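Local coordinates for ribonucleoside-diphosphate reductase, alpha chain (Actinobacillus ureae ATCC 25976, PDB 6DQX), which probably reduces ribonucleoside diphosphates to deoxyribonucleotides as the catalytic alpha subunit of a class Id ribonucleotide reductase, at residues S283-V289 / R335-A340; R27-W32 / Y77-G83; K451-E456 / W470-L474. All coordinates share one frame; numbering follows the deposited sequence.

Interaction 1 of 3, residues S283-V289 / R335-A340; sequences SNDESFV and RAHRFA
R335, on helix 334-343, runs along the loop 283-287, touching S287, D285 and N284 in turn. Its CB packs 3.5 Å from S287 OG, its CG rests against the carbonyl of D285, and its CD sits 3.2 Å from N284 O. A bend at chi3 (-69°) then turns the guanidinium so that NH1 donates to N284 O at 3.2 Å and nearly straight (174°), in the guanidinium plane but from above the plane of the carbonyl. At the tip, NH2 pairs with E123 of helix 114-130, which also binds S287 OG. The backbone joins in: S287 N donates to R335 O, and F339 N reaches the same oxygen from the opposite face. One turn on, the extended R338 points NE at D285 OD2 (3.1 Å), a salt bridge that meets the oxygen on its anti side, tilted out of the carboxylate plane; E286 OE2 has its own salt bridge to R342. F339 lays one ring face over F288 CA, 3.7 Å from the ring centroid, a CH-pi contact, and V289 CG1 meets A336 CB at 3.7 Å. The helix is thus fixed to the entry of barrel strand 288-296 by polar bonds at the loop and apolar packing at the strand, with the buried R335 charge probably balanced by E123.

Interaction 2 of 3, residues R27-W32 / Y77-G83; sequences RPDFEW and YHYMARG
The extended chain at R27 enters a type II turn, P28 to E31, which lies against the last turn of helix 72-82, where F30 N donates to A81 O (2.9 Å, 173°), in the carbonyl plane and on a lone pair. The helix ends at G83 in a Schellman motif. R82, bent at chi2 and chi3 (-43° and -65°), brings the edge of its guanidinium to R27 O and D29: NH1 and NH2 both hold R27 O, which lies in the guanidinium plane, and NH1 also forms a salt bridge to D29 OD1 at 2.9 Å on the anti lone pair. R27 in turn donates from NH1 to R82 O at 2.8 Å, and the two guanidinium groups stack with centres 4.2 Å apart, their planes inclined to one another. One face of the F30 ring covers A81 CA, which lies 3.6 Å from the ring centroid, a CH-pi contact, and the ring turns an edge toward the face of Y77 in an offset edge-to-face pair. W32 NE1 donates to M80 O at 2.8 Å, while G83 N comes to that oxygen from the opposite face. A water joins R27 NE, P28 O and A81 O. Three carbonyls of the last helical turn, those of M80, A81 and R82, thus accept bonds from segment 27-32. The closeness of the two arginines is probably eased by their anionic partners, D29 for R82 and E302 for R27.

Interaction 3 of 3, residues K451-E456 / W470-L474; sequences KNPFLE and WESIL
The chain 451-456 passes from an extended residue, K451, into the first turn of helix 453-461, while 470-474 lies within helix 467-475; the backbones stay well apart, K451 CA and W470 CA being the closest such pair at 8.8 Å, so no backbone-to-backbone bond forms and the W470 side chain does most of the bridging. N452 is the N-cap of helix 453-461: its OD1 accepts from L455 N (2.9 Å, 165°), with a weak second bond from F454 N, and its ND2 is held by Q358 of helix 353-359. The W470 side chain reaches from helix 467-475 to the start of helix 453-461. K451 stretches along one face of its indole, every torsion beyond chi1 being near 180°, so the chain advances over the ring system from the benzo end to the pyrrole end. CB lies 3.8 Å from CH2 of W470, CD sits over the six-membered ring, 3.7 Å from its centroid and a CH-pi contact, and NZ stands over the five-membered ring, 3.7 Å from that centroid and 11° off the normal, a cation-pi interaction. The edge of the indole points at the helix start, with E456 CA 3.8 Å from W470 CZ2 and nearly in the ring plane. L455 CD2 touches W470 CH2 at 4.1 Å and meets I473 CD1 tip to tip. The indole NE1 is hydrogen-bonded to D465, in the connection between the helices, and Y438 packs edge-to-face with the ring. This pair of successive helices is joined by dispersion and cation-pi attraction, and the D465 bond probably helps fix the rotation of the indole under the lysine.

How the interactions relate
The three contacts follow one another along the chain in the order 2, 1, 3 and do not touch. Interaction 1 is buried and ties a helix to the loop leading into strand 288-296 and to the start of that strand, whereas interaction 2, partly buried, fastens the N-terminal segment to a helix end, and interaction 3, also largely buried though far from the chain's centre, joins two successive helices. Interactions 1 and 3 lie on opposite sides of that centre; 2 and 3 approach to about 9 Å between nearest atoms. Arginines reaching backbone carbonyls mark both 1 and 2, with apolar packing beside them, while 3 has no hydrogen bond between its segments and centres on one indole, its face under a lysine and its edge against a helix start.

Interaction 1 of 3, residues S283-V289 / R335-A340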
loop_
_atom_site.group_PDB
_atom_site.type_symbol
_atom_site.label_atom_id
_atom_site.label_comp_id
_atom_site.label_asym_id
_atom_site.label_seq_id
_atom_site.Cartn_x
_atom_site.Cartn_y
_atom_site.Cartn_z
ATOM N N SER A 283 -4.413 -9.694 -17.056
ATOM C CA SER A 283 -3.394 -9.061 -17.907
ATOM C C SER A 283 -3.153 -7.643 -17.415
ATOM O O SER A 283 -3.799 -7.188 -16.494
ATOM C CB SER A 283 -3.899 -8.976 -19.346
ATOM O OG SER A 283 -5.022 -8.138 -19.377
ATOM N N ASN A 284 -2.256 -6.931 -18.089
ATOM C CA ASN A 284 -2.029 -5.497 -17.831
ATOM C C ASN A 284 -3.311 -4.640 -17.852
ATOM O O ASN A 284 -3.418 -3.682 -17.074
ATOM C CB ASN A 284 -1.019 -4.925 -18.863
ATOM C CG ASN A 284 0.404 -5.413 -18.647
ATOM O OD1 ASN A 284 1.057 -5.909 -19.580
ATOM N ND2 ASN A 284 0.902 -5.278 -17.421
ATOM N N ASP A 285 -4.292 -5.008 -18.683
ATOM C CA ASP A 285 -5.529 -4.249 -18.838
ATOM C C ASP A 285 -6.807 -4.854 -18.212
ATOM O O ASP A 285 -7.809 -4.160 -18.132
ATOM C CB ASP A 285 -5.793 -3.936 -20.331
ATOM C CG ASP A 285 -5.878 -5.191 -21.207
ATOM O OD1 ASP A 285 -4.809 -5.663 -21.666
ATOM O OD2 ASP A 285 -6.994 -5.705 -21.468
ATOM N N GLU A 286 -6.754 -6.117 -17.760
ATOM C CA GLU A 286 -7.919 -6.816 -17.231
ATOM C C GLU A 286 -7.609 -7.587 -15.943
ATOM O O GLU A 286 -6.646 -8.312 -15.887
ATOM C CB GLU A 286 -8.450 -7.783 -18.281
ATOM C CG GLU A 286 -9.230 -7.093 -19.394
ATOM C CD GLU A 286 -9.874 -8.078 -20.366
ATOM O OE1 GLU A 286 -9.267 -9.108 -20.711
ATOM O OE2 GLU A 286 -10.998 -7.811 -20.822
ATOM N N SER A 287 -8.464 -7.432 -14.947
ATOM C CA SER A 287 -8.401 -8.228 -13.700
ATOM C C SER A 287 -9.656 -9.122 -13.717
ATOM O O SER A 287 -10.775 -8.629 -13.885
ATOM C CB SER A 287 -8.413 -7.326 -12.488
ATOM O OG SER A 287 -7.211 -6.577 -12.481
ATOM N N PHE A 288 -9.477 -10.431 -13.580
ATOM C CA PHE A 288 -10.652 -11.314 -13.629
ATOM C C PHE A 288 -11.560 -11.116 -12.440
ATOM O O PHE A 288 -11.097 -10.862 -11.320
ATOM C CB PHE A 288 -10.281 -12.783 -13.871
ATOM C CG PHE A 288 -9.527 -13.467 -12.748
ATOM C CD1 PHE A 288 -10.148 -13.813 -11.561
ATOM C CD2 PHE A 288 -8.204 -13.843 -12.931
ATOM C CE1 PHE A 288 -9.439 -14.501 -10.557
ATOM C CE2 PHE A 288 -7.501 -14.521 -11.936
ATOM C CZ PHE A 288 -8.118 -14.838 -10.763
ATOM N N VAL A 289 -12.867 -11.178 -12.709
ATOM C CA VAL A 289 -13.892 -11.277 -11.701
ATOM C C VAL A 289 -14.901 -12.333 -12.136
ATOM O O VAL A 289 -15.039 -12.633 -13.321
ATOM C CB VAL A 289 -14.598 -9.935 -11.432
ATOM C CG1 VAL A 289 -13.624 -8.922 -10.855
ATOM C CG2 VAL A 289 -15.209 -9.352 -12.704
ATOM N N ARG A 335 -9.991 -2.165 -14.421
ATOM C CA ARG A 335 -9.503 -3.389 -15.079
ATOM C C ARG A 335 -10.525 -4.506 -14.934
ATOM O O ARG A 335 -10.661 -5.318 -15.850
ATOM C CB ARG A 335 -8.147 -3.846 -14.532
ATOM C CG ARG A 335 -7.028 -2.848 -14.800
ATOM C CD ARG A 335 -5.664 -3.477 -14.793
ATOM N NE ARG A 335 -5.294 -3.909 -13.450
ATOM C CZ ARG A 335 -4.088 -4.336 -13.087
ATOM N NH1 ARG A 335 -3.112 -4.458 -13.967
ATOM N NH2 ARG A 335 -3.871 -4.697 -11.827
ATOM N N ALA A 336 -11.201 -4.550 -13.786
ATOM C CA ALA A 336 -12.254 -5.541 -13.523
ATOM C C ALA A 336 -13.526 -5.195 -14.299
ATOM O O ALA A 336 -14.212 -6.077 -14.827
ATOM C CB ALA A 336 -12.549 -5.632 -12.059
ATOM N N HIS A 337 -13.853 -3.911 -14.344
ATOM C CA HIS A 337 -15.001 -3.460 -15.156
ATOM C C HIS A 337 -14.835 -3.888 -16.604
ATOM O O HIS A 337 -15.797 -4.437 -17.207
ATOM C CB HIS A 337 -15.154 -1.944 -15.057
ATOM C CG HIS A 337 -16.196 -1.386 -15.968
ATOM N ND1 HIS A 337 -17.525 -1.394 -15.646
ATOM C CD2 HIS A 337 -16.110 -0.855 -17.204
ATOM C CE1 HIS A 337 -18.219 -0.872 -16.642
ATOM N NE2 HIS A 337 -17.383 -0.527 -17.592
ATOM N N ARG A 338 -13.629 -3.680 -17.150
ATOM C CA ARG A 338 -13.286 -4.067 -18.506
ATOM C C ARG A 338 -13.446 -5.589 -18.686
ATOM O O ARG A 338 -14.106 -6.058 -19.625
ATOM C CB ARG A 338 -11.859 -3.646 -18.855
ATOM C CG ARG A 338 -11.434 -4.054 -20.252
ATOM C CD ARG A 338 -10.112 -3.437 -20.627
ATOM N NE ARG A 338 -9.573 -4.027 -21.842
ATOM C CZ ARG A 338 -9.961 -3.740 -23.090
ATOM N NH1 ARG A 338 -10.927 -2.877 -23.349
ATOM N NH2 ARG A 338 -9.365 -4.352 -24.095
ATOM N N PHE A 339 -12.861 -6.350 -17.775
ATOM C CA PHE A 339 -12.977 -7.802 -17.853
ATOM C C PHE A 339 -14.402 -8.282 -17.865
ATOM O O PHE A 339 -14.780 -9.071 -18.738
ATOM C CB PHE A 339 -12.229 -8.512 -16.697
ATOM C CG PHE A 339 -12.314 -10.012 -16.787
ATOM C CD1 PHE A 339 -13.403 -10.682 -16.265
ATOM C CD2 PHE A 339 -11.312 -10.734 -17.417
ATOM C CE1 PHE A 339 -13.494 -12.068 -16.324
ATOM C CE2 PHE A 339 -11.395 -12.119 -17.516
ATOM C CZ PHE A 339 -12.485 -12.781 -16.974
ATOM N N ALA A 340 -15.189 -7.844 -16.893
ATOM C CA ALA A 340 -16.581 -8.250 -16.801
ATOM C C ALA A 340 -17.356 -7.894 -18.075
ATOM O O ALA A 340 -18.060 -8.740 -18.611
ATOM C CB ALA A 340 -17.274 -7.637 -15.617
HETATM O O HOH W 1 -0.017 -4.666 -14.983
#

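Interaction 2 of 3, residues R27-W32 / Y77-G83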
loop_
_atom_site.group_PDB
_atom_site.type_symbol
_atom_site.label_atom_id
_atom_site.label_comp_id
_atom_site.label_asym_id
_atom_site.label_seq_id
_atom_site.Cartn_x
_atom_site.Cartn_y
_atom_site.Cartn_z
ATOM N N ARG A 27 -41.956 -32.624 1.164
ATOM C CA ARG A 27 -41.059 -31.645 1.784
ATOM C C ARG A 27 -41.689 -30.255 1.670
ATOM O O ARG A 27 -42.052 -29.837 0.562
ATOM C CB ARG A 27 -39.687 -31.675 1.082
ATOM C CG ARG A 27 -38.669 -30.702 1.630
ATOM C CD ARG A 27 -37.297 -30.874 0.994
ATOM N NE ARG A 27 -37.228 -30.346 -0.368
ATOM C CZ ARG A 27 -37.300 -31.048 -1.505
ATOM N NH1 ARG A 27 -37.195 -30.416 -2.666
ATOM N NH2 ARG A 27 -37.495 -32.366 -1.503
ATOM N N PRO A 28 -41.857 -29.540 2.799
ATOM C CA PRO A 28 -42.430 -28.198 2.687
ATOM C C PRO A 28 -41.497 -27.229 1.974
ATOM O O PRO A 28 -40.266 -27.396 2.043
ATOM C CB PRO A 28 -42.581 -27.729 4.137
ATOM C CG PRO A 28 -42.188 -28.869 5.000
ATOM C CD PRO A 28 -41.429 -29.851 4.180
ATOM N N ASP A 29 -42.094 -26.223 1.333
ATOM C CA ASP A 29 -41.347 -25.078 0.817
ATOM C C ASP A 29 -40.526 -24.463 1.948
ATOM O O ASP A 29 -41.019 -24.288 3.080
ATOM C CB ASP A 29 -42.268 -23.985 0.230
ATOM C CG ASP A 29 -42.773 -24.295 -1.161
ATOM O OD1 ASP A 29 -42.422 -25.327 -1.754
ATOM O OD2 ASP A 29 -43.511 -23.450 -1.696
ATOM N N PHE A 30 -39.273 -24.128 1.631
ATOM C CA PHE A 30 -38.334 -23.488 2.553
ATOM C C PHE A 30 -38.031 -24.299 3.798
ATOM O O PHE A 30 -37.672 -23.745 4.829
ATOM C CB PHE A 30 -38.755 -22.056 2.881
ATOM C CG PHE A 30 -38.795 -21.173 1.676
ATOM C CD1 PHE A 30 -37.603 -20.702 1.103
ATOM C CD2 PHE A 30 -40.000 -20.847 1.080
ATOM C CE1 PHE A 30 -37.632 -19.909 -0.034
ATOM C CE2 PHE A 30 -40.038 -20.057 -0.058
ATOM C CZ PHE A 30 -38.857 -19.595 -0.618
ATOM N N GLU A 31 -38.070 -25.624 3.682
ATOM C CA GLU A 31 -37.675 -26.461 4.817
ATOM C C GLU A 31 -36.264 -26.142 5.278
ATOM O O GLU A 31 -35.980 -26.144 6.480
ATOM C CB GLU A 31 -37.803 -27.944 4.490
ATOM C CG GLU A 31 -37.498 -28.850 5.682
ATOM C CD GLU A 31 -37.567 -30.308 5.330
ATOM O OE1 GLU A 31 -38.608 -30.927 5.605
ATOM O OE2 GLU A 31 -36.577 -30.831 4.782
ATOM N N TRP A 32 -35.381 -25.883 4.310
ATOM C CA TRP A 32 -33.996 -25.482 4.559
ATOM C C TRP A 32 -33.817 -24.237 5.409
ATOM O O TRP A 32 -32.835 -24.119 6.132
ATOM C CB TRP A 32 -33.246 -25.287 3.226
ATOM C CG TRP A 32 -33.722 -24.161 2.338
ATOM C CD1 TRP A 32 -34.623 -24.249 1.328
ATOM C CD2 TRP A 32 -33.262 -22.807 2.336
ATOM N NE1 TRP A 32 -34.768 -23.059 0.713
ATOM C CE2 TRP A 32 -33.940 -22.143 1.303
ATOM C CE3 TRP A 32 -32.323 -22.099 3.089
ATOM C CZ2 TRP A 32 -33.737 -20.797 1.014
ATOM C CZ3 TRP A 32 -32.128 -20.757 2.825
ATOM C CH2 TRP A 32 -32.834 -20.113 1.778
ATOM N N TYR A 77 -38.085 -18.128 -7.519
ATOM C CA TYR A 77 -38.593 -18.283 -6.156
ATOM C C TYR A 77 -38.963 -19.741 -5.849
ATOM O O TYR A 77 -38.595 -20.271 -4.787
ATOM C CB TYR A 77 -39.793 -17.347 -5.925
ATOM C CG TYR A 77 -40.242 -17.254 -4.479
ATOM C CD1 TYR A 77 -39.606 -16.389 -3.584
ATOM C CD2 TYR A 77 -41.301 -18.018 -4.006
ATOM C CE1 TYR A 77 -40.022 -16.297 -2.264
ATOM C CE2 TYR A 77 -41.721 -17.931 -2.680
ATOM C CZ TYR A 77 -41.075 -17.060 -1.818
ATOM O OH TYR A 77 -41.478 -16.955 -0.508
ATOM N N HIS A 78 -39.615 -20.404 -6.804
ATOM C CA HIS A 78 -39.981 -21.816 -6.657
ATOM C C HIS A 78 -38.770 -22.694 -6.423
ATOM O O HIS A 78 -38.737 -23.507 -5.488
ATOM C CB HIS A 78 -40.794 -22.343 -7.860
ATOM C CG HIS A 78 -41.077 -23.815 -7.784
ATOM N ND1 HIS A 78 -41.907 -24.364 -6.829
ATOM C CD2 HIS A 78 -40.614 -24.856 -8.519
ATOM C CE1 HIS A 78 -41.941 -25.679 -6.979
ATOM N NE2 HIS A 78 -41.163 -26.002 -7.997
ATOM N N TYR A 79 -37.751 -22.527 -7.259
ATOM C CA TYR A 79 -36.550 -23.310 -7.077
ATOM C C TYR A 79 -35.831 -23.024 -5.760
ATOM O O TYR A 79 -35.342 -23.977 -5.096
ATOM C CB TYR A 79 -35.633 -23.168 -8.291
ATOM C CG TYR A 79 -36.220 -23.723 -9.579
ATOM C CD1 TYR A 79 -36.966 -24.919 -9.599
ATOM C CD2 TYR A 79 -36.001 -23.076 -10.793
ATOM C CE1 TYR A 79 -37.477 -25.432 -10.788
ATOM C CE2 TYR A 79 -36.511 -23.577 -11.980
ATOM C CZ TYR A 79 -37.243 -24.745 -11.980
ATOM O OH TYR A 79 -37.727 -25.234 -13.174
ATOM N N MET A 80 -35.810 -21.755 -5.339
ATOM C CA MET A 80 -35.341 -21.433 -3.990
ATOM C C MET A 80 -36.135 -22.183 -2.934
ATOM O O MET A 80 -35.557 -22.771 -1.985
ATOM C CB MET A 80 -35.383 -19.914 -3.717
ATOM C CG MET A 80 -34.368 -19.096 -4.502
ATOM S SD MET A 80 -32.671 -19.319 -3.938
ATOM C CE MET A 80 -32.720 -18.374 -2.415
ATOM N N ALA A 81 -37.460 -22.118 -3.066
ATOM C CA ALA A 81 -38.393 -22.801 -2.142
ATOM C C ALA A 81 -38.147 -24.306 -2.013
ATOM O O ALA A 81 -38.219 -24.855 -0.918
ATOM C CB ALA A 81 -39.847 -22.518 -2.543
ATOM N N ARG A 82 -37.802 -24.967 -3.125
ATOM C CA ARG A 82 -37.529 -26.401 -3.105
ATOM C C ARG A 82 -36.138 -26.781 -2.601
ATOM O O ARG A 82 -35.865 -27.971 -2.440
ATOM C CB ARG A 82 -37.764 -27.009 -4.490
ATOM C CG ARG A 82 -39.167 -26.818 -5.069
ATOM C CD ARG A 82 -40.292 -27.044 -4.056
ATOM N NE ARG A 82 -40.323 -28.418 -3.607
ATOM C CZ ARG A 82 -40.807 -28.856 -2.447
ATOM N NH1 ARG A 82 -41.322 -28.020 -1.538
ATOM N NH2 ARG A 82 -40.749 -30.154 -2.184
ATOM N N GLY A 83 -35.264 -25.792 -2.356
ATOM C CA GLY A 83 -33.932 -26.061 -1.823
ATOM C C GLY A 83 -32.913 -26.426 -2.911
ATOM O O GLY A 83 -31.899 -27.046 -2.611
HETATM O O HOH W 2 -38.052 -27.451 0.193
HETATM O O HOH W 3 -43.229 -23.196 -4.496
#

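Interaction 3 of 3, residues K451-E456 / W470-L474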
loop_
_atom_site.group_PDB
_atom_site.type_symbol
_atom_site.label_atom_id
_atom_site.label_comp_id
_atom_site.label_asym_id
_atom_site.label_seq_id
_atom_site.Cartn_x
_atom_site.Cartn_y
_atom_site.Cartn_z
ATOM N N LYS A 451 -25.970 -33.748 13.397
ATOM C CA LYS A 451 -26.041 -35.211 13.260
ATOM C C LYS A 451 -26.394 -35.561 11.812
ATOM O O LYS A 451 -27.342 -35.023 11.256
ATOM C CB LYS A 451 -27.140 -35.806 14.139
ATOM C CG LYS A 451 -26.865 -35.828 15.632
ATOM C CD LYS A 451 -28.034 -36.467 16.369
ATOM C CE LYS A 451 -27.726 -36.650 17.843
ATOM N NZ LYS A 451 -28.888 -37.236 18.557
ATOM N N ASN A 452 -25.654 -36.477 11.223
ATOM C CA ASN A 452 -25.944 -36.886 9.860
ATOM C C ASN A 452 -27.381 -37.436 9.805
ATOM O O ASN A 452 -27.704 -38.370 10.525
ATOM C CB ASN A 452 -24.913 -37.910 9.400
ATOM C CG ASN A 452 -25.101 -38.294 7.941
ATOM O OD1 ASN A 452 -26.152 -38.809 7.570
ATOM N ND2 ASN A 452 -24.087 -38.063 7.123
ATOM N N PRO A 453 -28.250 -36.843 8.962
ATOM C CA PRO A 453 -29.647 -37.243 8.968
ATOM C C PRO A 453 -29.909 -38.617 8.319
ATOM O O PRO A 453 -30.892 -39.267 8.667
ATOM C CB PRO A 453 -30.338 -36.104 8.207
ATOM C CG PRO A 453 -29.316 -35.646 7.248
ATOM C CD PRO A 453 -28.007 -35.767 7.985
ATOM N N PHE A 454 -29.025 -39.069 7.422
ATOM C CA PHE A 454 -29.137 -40.420 6.840
ATOM C C PHE A 454 -28.639 -41.475 7.820
ATOM O O PHE A 454 -29.215 -42.570 7.908
ATOM C CB PHE A 454 -28.383 -40.511 5.508
ATOM C CG PHE A 454 -28.713 -39.395 4.580
ATOM C CD1 PHE A 454 -29.951 -39.345 3.958
ATOM C CD2 PHE A 454 -27.812 -38.341 4.384
ATOM C CE1 PHE A 454 -30.284 -38.279 3.124
ATOM C CE2 PHE A 454 -28.139 -37.286 3.539
ATOM C CZ PHE A 454 -29.376 -37.258 2.913
ATOM N N LEU A 455 -27.580 -41.163 8.569
ATOM C CA LEU A 455 -27.141 -42.064 9.642
ATOM C C LEU A 455 -28.233 -42.184 10.703
ATOM O O LEU A 455 -28.564 -43.284 11.134
ATOM C CB LEU A 455 -25.850 -41.581 10.294
ATOM C CG LEU A 455 -25.301 -42.475 11.419
ATOM C CD1 LEU A 455 -25.038 -43.895 10.951
ATOM C CD2 LEU A 455 -24.033 -41.876 12.001
ATOM N N GLU A 456 -28.776 -41.043 11.116
ATOM C CA GLU A 456 -29.872 -40.990 12.087
ATOM C C GLU A 456 -31.019 -41.918 11.689
ATOM O O GLU A 456 -31.430 -42.773 12.476
ATOM C CB GLU A 456 -30.388 -39.565 12.225
ATOM C CG GLU A 456 -31.447 -39.386 13.300
ATOM C CD GLU A 456 -31.632 -37.941 13.689
ATOM O OE1 GLU A 456 -31.862 -37.113 12.793
ATOM O OE2 GLU A 456 -31.556 -37.638 14.894
ATOM N N TRP A 470 -24.802 -42.460 20.050
ATOM C CA TRP A 470 -24.333 -41.158 19.560
ATOM C C TRP A 470 -23.110 -40.668 20.321
ATOM O O TRP A 470 -22.163 -40.164 19.704
ATOM C CB TRP A 470 -25.437 -40.097 19.598
ATOM C CG TRP A 470 -26.440 -40.242 18.489
ATOM C CD1 TRP A 470 -27.722 -40.694 18.596
ATOM C CD2 TRP A 470 -26.237 -39.936 17.096
ATOM N NE1 TRP A 470 -28.336 -40.681 17.362
ATOM C CE2 TRP A 470 -27.446 -40.223 16.425
ATOM C CE3 TRP A 470 -25.149 -39.445 16.353
ATOM C CZ2 TRP A 470 -27.605 -40.029 15.044
ATOM C CZ3 TRP A 470 -25.305 -39.259 14.968
ATOM C CH2 TRP A 470 -26.522 -39.555 14.333
ATOM N N GLU A 471 -23.097 -40.830 21.647
ATOM C CA GLU A 471 -21.914 -40.423 22.418
ATOM C C GLU A 471 -20.672 -41.202 21.979
ATOM O O GLU A 471 -19.581 -40.632 21.919
ATOM C CB GLU A 471 -22.133 -40.557 23.937
ATOM C CG GLU A 471 -20.961 -40.024 24.753
ATOM C CD GLU A 471 -21.173 -40.131 26.251
ATOM O OE1 GLU A 471 -21.180 -41.268 26.763
ATOM O OE2 GLU A 471 -21.322 -39.076 26.897
ATOM N N SER A 472 -20.836 -42.489 21.673
ATOM C CA SER A 472 -19.733 -43.310 21.178
ATOM C C SER A 472 -19.176 -42.756 19.855
ATOM O O SER A 472 -17.963 -42.737 19.643
ATOM C CB SER A 472 -20.190 -44.748 20.968
ATOM O OG SER A 472 -19.091 -45.563 20.644
ATOM N N ILE A 473 -20.084 -42.308 18.990
ATOM C CA ILE A 473 -19.724 -41.672 17.708
ATOM C C ILE A 473 -18.983 -40.345 17.950
ATOM O O ILE A 473 -17.921 -40.119 17.377
ATOM C CB ILE A 473 -20.976 -41.487 16.809
ATOM C CG1 ILE A 473 -21.546 -42.866 16.437
ATOM C CG2 ILE A 473 -20.639 -40.707 15.532
ATOM C CD1 ILE A 473 -22.948 -42.827 15.868
ATOM N N LEU A 474 -19.511 -39.488 18.816
ATOM C CA LEU A 474 -18.818 -38.249 19.194
ATOM C C LEU A 474 -17.403 -38.494 19.759
ATOM O O LEU A 474 -16.452 -37.801 19.373
ATOM C CB LEU A 474 -19.651 -37.470 20.206
ATOM C CG LEU A 474 -19.150 -36.092 20.643
ATOM C CD1 LEU A 474 -18.976 -35.136 19.471
ATOM C CD2 LEU A 474 -20.141 -35.530 21.648
#